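Local coordinates for putative phage capsid protein (Corynebacterium diphtheriae NCTC 13129, PDB 2R9I) that is of unknown function but is probably a phage capsid protein, its N-terminal domain forming a helical hairpin here, at residues D8-R13 with A59-S64; K21-A26 with E41-I46. All coordinates share one frame; numbering follows the deposited sequence.

How the interactions relate
Two long helices, 6-26 and 33-71, run antiparallel in this hairpin, and the two contacts sample their packing near either end of the shorter one. Interaction 2 lies by the connection between the helices and is nested, along the chain, inside the larger loop closed by interaction 1. Their centres are 23 Å apart, on opposite sides of the centre of the chain, and their nearest atoms remain about 7 Å from each other. The spacing differs: the closest CA atoms, those of Ala23 and Val43, are 6.4 Å apart in interaction 2, whereas those of Leu9 and Arg60 in interaction 1 are 9.4 Å apart. Alanine and valine meet across interaction 2, leucines and long arginines across interaction 1.

Interaction 1: D8-R13 with A59-S64; sequences DLLAHR and ARRGVS
Leu9 and Leu10 meet Arg60 and Arg61 across the wider part of an antiparallel helical hairpin, where helix 6-26 faces the C-terminal half of helix 33-71. The contact illustrates how arginines can serve a helix interface by different parts of the side chain: Arg60 meets Leu9 with CD and NE, and Arg61 reaches Leu10 with the end of its guanidinium. Leu9, the buried member, crosses the Arg60 side chain at about a right angle, its CG lying 3.8 Å from Arg60 NE and 4.1 Å from Arg60 CD. Its CD1 methyl comes to the edge of the Arg60 guanidinium, near the plane of that group; the very close approach modelled there is doubtful at this resolution. The Arg60 chain is extended from CG to NE, then turned at its last torsion (chi4 -83°), which swings the flat group out of line with the shaft.

The salt bridge nearby is made outside this pairing: Arg13 NE bonds to Asp54 OD1 of helix 33-71. Leu10 also packs on Ile57.

In the second leucine-arginine pair, Arg61, extended from CG to NE, brings NH2 obliquely to 3.7 Å from the CD2 methyl of Leu10.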
loop_
_atom_site.group_PDB
_atom_site.type_symbol
_atom_site.label_atom_id
_atom_site.label_comp_id
_atom_site.label_asym_id
_atom_site.label_seq_id
_atom_site.Cartn_x
_atom_site.Cartn_y
_atom_site.Cartn_z
ATOM N N ASP A 8 -9.754 7.505 -2.984
ATOM C CA ASP A 8 -8.490 8.146 -2.634
ATOM C C ASP A 8 -7.484 7.129 -2.110
ATOM O O ASP A 8 -6.276 7.224 -2.409
ATOM C CB ASP A 8 -8.700 9.225 -1.560
ATOM C CG ASP A 8 -9.604 10.377 -2.025
ATOM O OD1 ASP A 8 -9.244 11.090 -2.993
ATOM O OD2 ASP A 8 -10.676 10.583 -1.392
ATOM N N LEU A 9 -7.987 6.184 -1.309
ATOM C CA LEU A 9 -7.185 5.101 -0.770
ATOM C C LEU A 9 -6.597 4.239 -1.878
ATOM O O LEU A 9 -5.463 3.794 -1.782
ATOM C CB LEU A 9 -8.021 4.222 0.152
ATOM C CG LEU A 9 -8.090 4.577 1.635
ATOM C CD1 LEU A 9 -8.803 3.465 2.350
ATOM C CD2 LEU A 9 -6.703 4.778 2.248
ATOM N N LEU A 10 -7.374 4.011 -2.929
ATOM C CA LEU A 10 -6.926 3.204 -4.037
ATOM C C LEU A 10 -5.875 3.951 -4.848
ATOM O O LEU A 10 -4.872 3.350 -5.244
ATOM C CB LEU A 10 -8.112 2.770 -4.908
ATOM C CG LEU A 10 -9.146 1.837 -4.239
ATOM C CD1 LEU A 10 -10.503 1.801 -5.002
ATOM C CD2 LEU A 10 -8.585 0.435 -4.081
ATOM N N ALA A 11 -6.081 5.254 -5.071
ATOM C CA ALA A 11 -5.072 6.060 -5.754
ATOM C C ALA A 11 -3.771 6.091 -4.936
ATOM O O ALA A 11 -2.656 5.961 -5.486
ATOM C CB ALA A 11 -5.574 7.473 -6.022
ATOM N N HIS A 12 -3.937 6.255 -3.623
ATOM C CA HIS A 12 -2.827 6.324 -2.681
ATOM C C HIS A 12 -2.019 5.039 -2.713
ATOM O O HIS A 12 -0.781 5.079 -2.805
ATOM C CB HIS A 12 -3.352 6.584 -1.272
ATOM C CG HIS A 12 -2.277 6.709 -0.246
ATOM N ND1 HIS A 12 -1.396 7.772 -0.212
ATOM C CD2 HIS A 12 -1.927 5.900 0.781
ATOM C CE1 HIS A 12 -0.565 7.622 0.805
ATOM N NE2 HIS A 12 -0.863 6.492 1.422
ATOM N N ARG A 13 -2.714 3.907 -2.642
ATOM C CA ARG A 13 -2.055 2.597 -2.735
ATOM C C ARG A 13 -1.239 2.476 -4.019
ATOM O O ARG A 13 -0.092 2.059 -4.004
ATOM C CB ARG A 13 -3.085 1.466 -2.693
ATOM C CG ARG A 13 -2.503 0.128 -2.281
ATOM C CD ARG A 13 -2.154 -0.736 -3.482
ATOM N NE ARG A 13 -1.780 -2.059 -3.013
ATOM C CZ ARG A 13 -1.116 -2.966 -3.723
ATOM N NH1 ARG A 13 -0.830 -4.128 -3.148
ATOM N NH2 ARG A 13 -0.733 -2.731 -4.990
ATOM N N ALA A 59 -10.582 -3.051 5.130
ATOM C CA ALA A 59 -11.478 -2.555 6.156
ATOM C C ALA A 59 -12.618 -1.743 5.552
ATOM O O ALA A 59 -13.774 -1.983 5.885
ATOM C CB ALA A 59 -10.729 -1.738 7.186
ATOM N N ARG A 60 -12.322 -0.801 4.655
ATOM C CA ARG A 60 -13.399 0.008 4.067
ATOM C C ARG A 60 -14.344 -0.828 3.240
ATOM O O ARG A 60 -15.542 -0.620 3.324
ATOM C CB ARG A 60 -12.885 1.195 3.234
ATOM C CG ARG A 60 -12.218 2.253 4.068
ATOM C CD ARG A 60 -11.716 3.434 3.238
ATOM N NE ARG A 60 -11.003 4.377 4.101
ATOM C CZ ARG A 60 -11.596 5.315 4.848
ATOM N NH1 ARG A 60 -10.861 6.112 5.614
ATOM N NH2 ARG A 60 -12.919 5.462 4.838
ATOM N N ARG A 61 -13.826 -1.758 2.437
ATOM C CA ARG A 61 -14.694 -2.575 1.589
ATOM C C ARG A 61 -15.540 -3.502 2.440
ATOM O O ARG A 61 -16.762 -3.564 2.276
ATOM C CB ARG A 61 -13.899 -3.383 0.583
ATOM C CG ARG A 61 -13.795 -2.719 -0.757
ATOM C CD ARG A 61 -12.678 -3.372 -1.555
ATOM N NE ARG A 61 -12.420 -2.691 -2.828
ATOM C CZ ARG A 61 -11.318 -2.863 -3.555
ATOM N NH1 ARG A 61 -10.355 -3.680 -3.130
ATOM N NH2 ARG A 61 -11.166 -2.209 -4.702
ATOM N N GLY A 62 -14.876 -4.189 3.363
ATOM C CA GLY A 62 -15.532 -5.097 4.283
ATOM C C GLY A 62 -16.652 -4.471 5.105
ATOM O O GLY A 62 -17.732 -5.063 5.223
ATOM N N VAL A 63 -16.415 -3.286 5.668
ATOM C CA VAL A 63 -17.412 -2.668 6.529
ATOM C C VAL A 63 -18.711 -2.411 5.800
ATOM O O VAL A 63 -19.780 -2.630 6.367
ATOM C CB VAL A 63 -16.933 -1.375 7.178
ATOM C CG1 VAL A 63 -18.103 -0.419 7.404
ATOM C CG2 VAL A 63 -16.240 -1.682 8.488
ATOM N N SER A 64 -18.655 -1.960 4.557
ATOM C CA SER A 64 -19.919 -1.773 3.863
ATOM C C SER A 64 -20.519 -3.107 3.359
ATOM O O SER A 64 -21.751 -3.223 3.263
ATOM C CB SER A 64 -19.848 -0.681 2.784
ATOM O OG SER A 64 -19.018 -1.086 1.725
#

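Interaction 2: K21-A26 with E41-I46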
loop_
_atom_site.group_PDB
_atom_site.type_symbol
_atom_site.label_atom_id
_atom_site.label_comp_id
_atom_site.label_asym_id
_atom_site.label_seq_id
_atom_site.Cartn_x
_atom_site.Cartn_y
_atom_site.Cartn_z
ATOM N N LYS A 21 8.393 1.048 -6.837
ATOM C CA LYS A 21 9.035 0.586 -8.056
ATOM C C LYS A 21 10.100 1.539 -8.604
ATOM O O LYS A 21 11.169 1.077 -8.986
ATOM C CB LYS A 21 7.998 0.253 -9.105
ATOM C CG LYS A 21 7.171 -0.938 -8.716
ATOM C CD LYS A 21 6.177 -1.223 -9.799
ATOM C CE LYS A 21 5.328 -2.402 -9.425
ATOM N NZ LYS A 21 4.352 -2.642 -10.515
ATOM N N ARG A 22 9.833 2.851 -8.645
ATOM C CA ARG A 22 10.866 3.813 -9.059
ATOM C C ARG A 22 12.020 3.644 -8.101
ATOM O O ARG A 22 13.171 3.656 -8.514
ATOM C CB ARG A 22 10.369 5.270 -9.117
ATOM C CG ARG A 22 9.313 5.524 -10.264
ATOM C CD ARG A 22 8.718 6.978 -10.402
ATOM N NE ARG A 22 7.735 7.024 -11.506
ATOM C CZ ARG A 22 6.980 8.079 -11.866
ATOM N NH1 ARG A 22 7.063 9.262 -11.238
ATOM N NH2 ARG A 22 6.122 7.964 -12.884
ATOM N N ALA A 23 11.726 3.395 -6.834
ATOM C CA ALA A 23 12.799 3.239 -5.870
ATOM C C ALA A 23 13.653 2.005 -6.114
ATOM O O ALA A 23 14.883 2.100 -6.008
ATOM C CB ALA A 23 12.288 3.285 -4.438
ATOM N N ARG A 24 13.043 0.863 -6.441
ATOM C CA ARG A 24 13.852 -0.360 -6.628
ATOM C C ARG A 24 14.554 -0.391 -7.985
ATOM O O ARG A 24 15.598 -1.026 -8.134
ATOM C CB ARG A 24 13.108 -1.658 -6.246
ATOM C CG ARG A 24 12.743 -2.637 -7.336
ATOM C CD ARG A 24 13.495 -3.967 -7.175
ATOM N NE ARG A 24 14.879 -3.815 -7.635
ATOM C CZ ARG A 24 15.691 -4.796 -8.048
ATOM N NH1 ARG A 24 15.306 -6.069 -8.067
ATOM N NH2 ARG A 24 16.914 -4.493 -8.459
ATOM N N SER A 25 13.974 0.295 -8.965
ATOM C CA SER A 25 14.627 0.487 -10.255
ATOM C C SER A 25 15.923 1.275 -10.105
ATOM O O SER A 25 16.897 1.028 -10.818
ATOM C CB SER A 25 13.687 1.201 -11.229
ATOM O OG SER A 25 12.766 0.293 -11.807
ATOM N N ALA A 26 15.931 2.224 -9.175
ATOM C CA ALA A 26 17.082 3.095 -8.978
ATOM C C ALA A 26 18.272 2.320 -8.422
ATOM O O ALA A 26 19.423 2.719 -8.600
ATOM C CB ALA A 26 16.721 4.250 -8.056
ATOM N N GLU A 41 16.497 -0.178 2.396
ATOM C CA GLU A 41 15.804 0.171 3.621
ATOM C C GLU A 41 14.568 1.009 3.280
ATOM O O GLU A 41 13.474 0.748 3.756
ATOM C CB GLU A 41 16.766 0.933 4.525
ATOM C CG GLU A 41 16.643 0.603 6.006
ATOM C CD GLU A 41 16.577 -0.904 6.290
ATOM O OE1 GLU A 41 17.470 -1.627 5.793
ATOM O OE2 GLU A 41 15.641 -1.354 7.016
ATOM N N ASN A 42 14.744 1.989 2.408
ATOM C CA ASN A 42 13.646 2.837 1.962
ATOM C C ASN A 42 12.528 2.085 1.249
ATOM O O ASN A 42 11.349 2.342 1.475
ATOM C CB ASN A 42 14.184 3.897 1.029
ATOM C CG ASN A 42 15.251 4.756 1.670
ATOM O OD1 ASN A 42 15.936 5.471 0.960
ATOM N ND2 ASN A 42 15.395 4.703 3.002
ATOM N N VAL A 43 12.886 1.143 0.395
ATOM C CA VAL A 43 11.872 0.326 -0.267
ATOM C C VAL A 43 11.083 -0.525 0.730
ATOM O O VAL A 43 9.859 -0.601 0.639
ATOM C CB VAL A 43 12.485 -0.573 -1.389
ATOM C CG1 VAL A 43 11.425 -1.457 -2.026
ATOM C CG2 VAL A 43 13.152 0.273 -2.433
ATOM N N LYS A 44 11.768 -1.174 1.671
ATOM C CA LYS A 44 11.085 -1.963 2.714
ATOM C C LYS A 44 10.062 -1.114 3.505
ATOM O O LYS A 44 9.019 -1.620 3.942
ATOM C CB LYS A 44 12.104 -2.576 3.663
ATOM C CG LYS A 44 12.815 -3.786 3.139
ATOM C CD LYS A 44 13.834 -4.199 4.187
ATOM C CE LYS A 44 14.009 -5.708 4.287
ATOM N NZ LYS A 44 15.009 -6.175 3.291
ATOM N N SER A 45 10.361 0.178 3.646
ATOM C CA SER A 45 9.483 1.123 4.341
ATOM C C SER A 45 8.259 1.550 3.559
ATOM O O SER A 45 7.180 1.693 4.116
ATOM C CB SER A 45 10.254 2.364 4.747
ATOM O OG SER A 45 10.686 2.172 6.082
ATOM N N ILE A 46 8.447 1.801 2.275
ATOM C CA ILE A 46 7.342 2.092 1.395
ATOM C C ILE A 46 6.494 0.848 1.304
ATOM O O ILE A 46 5.283 0.935 1.473
ATOM C CB ILE A 46 7.822 2.524 0.021
ATOM C CG1 ILE A 46 8.565 3.866 0.138
ATOM C CG2 ILE A 46 6.654 2.632 -0.923
ATOM C CD1 ILE A 46 9.195 4.316 -1.196
#
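Val43 holds CG1 opposite its own backbone N (chi1 178°) and thereby turns CG2, which stands anti to the carbonyl carbon, to face Ala23 on the neighbouring helix. That methyl does all the close touching: Val43 CG2 lies 3.7 Å from Ala23 CB, an apolar methyl-to-methyl contact, and the CA-CB bonds of both residues point across the gap. The same CG2 also approaches the backbone of the next residue, 4.1 Å from Arg24 N. Beside it, Arg24 CB is 4.3 Å from Val43 CG2, but the rest of the arginine side chain bends away from helix 33-71, and only its root takes part.

The pairing belongs to a helical hairpin in which the last turns of helix 6-26 run antiparallel to the early turns of helix 33-71, close to the link that joins them. Ala23 CA and Val43 CA are 6.4 Å apart, a short spacing consistent with the general principle that a small residue at the contact allows two helix backbones to come close. One turn beyond Val43, Ile46 follows on the same side of its helix; its CD1 stops 4.6 Å from Ala23 CB and the side chain packs instead on Ser19 and Ala20, extending the packing toward the middle of the hairpin.

Within the turn of helix 6-26 that carries Ala23, Lys21 O accepts the backbone bond from Ser25 N at 2.9 Å, and Ser25 OG adds a weak bond to that same oxygen, at 3.3 Å from Lys21 O.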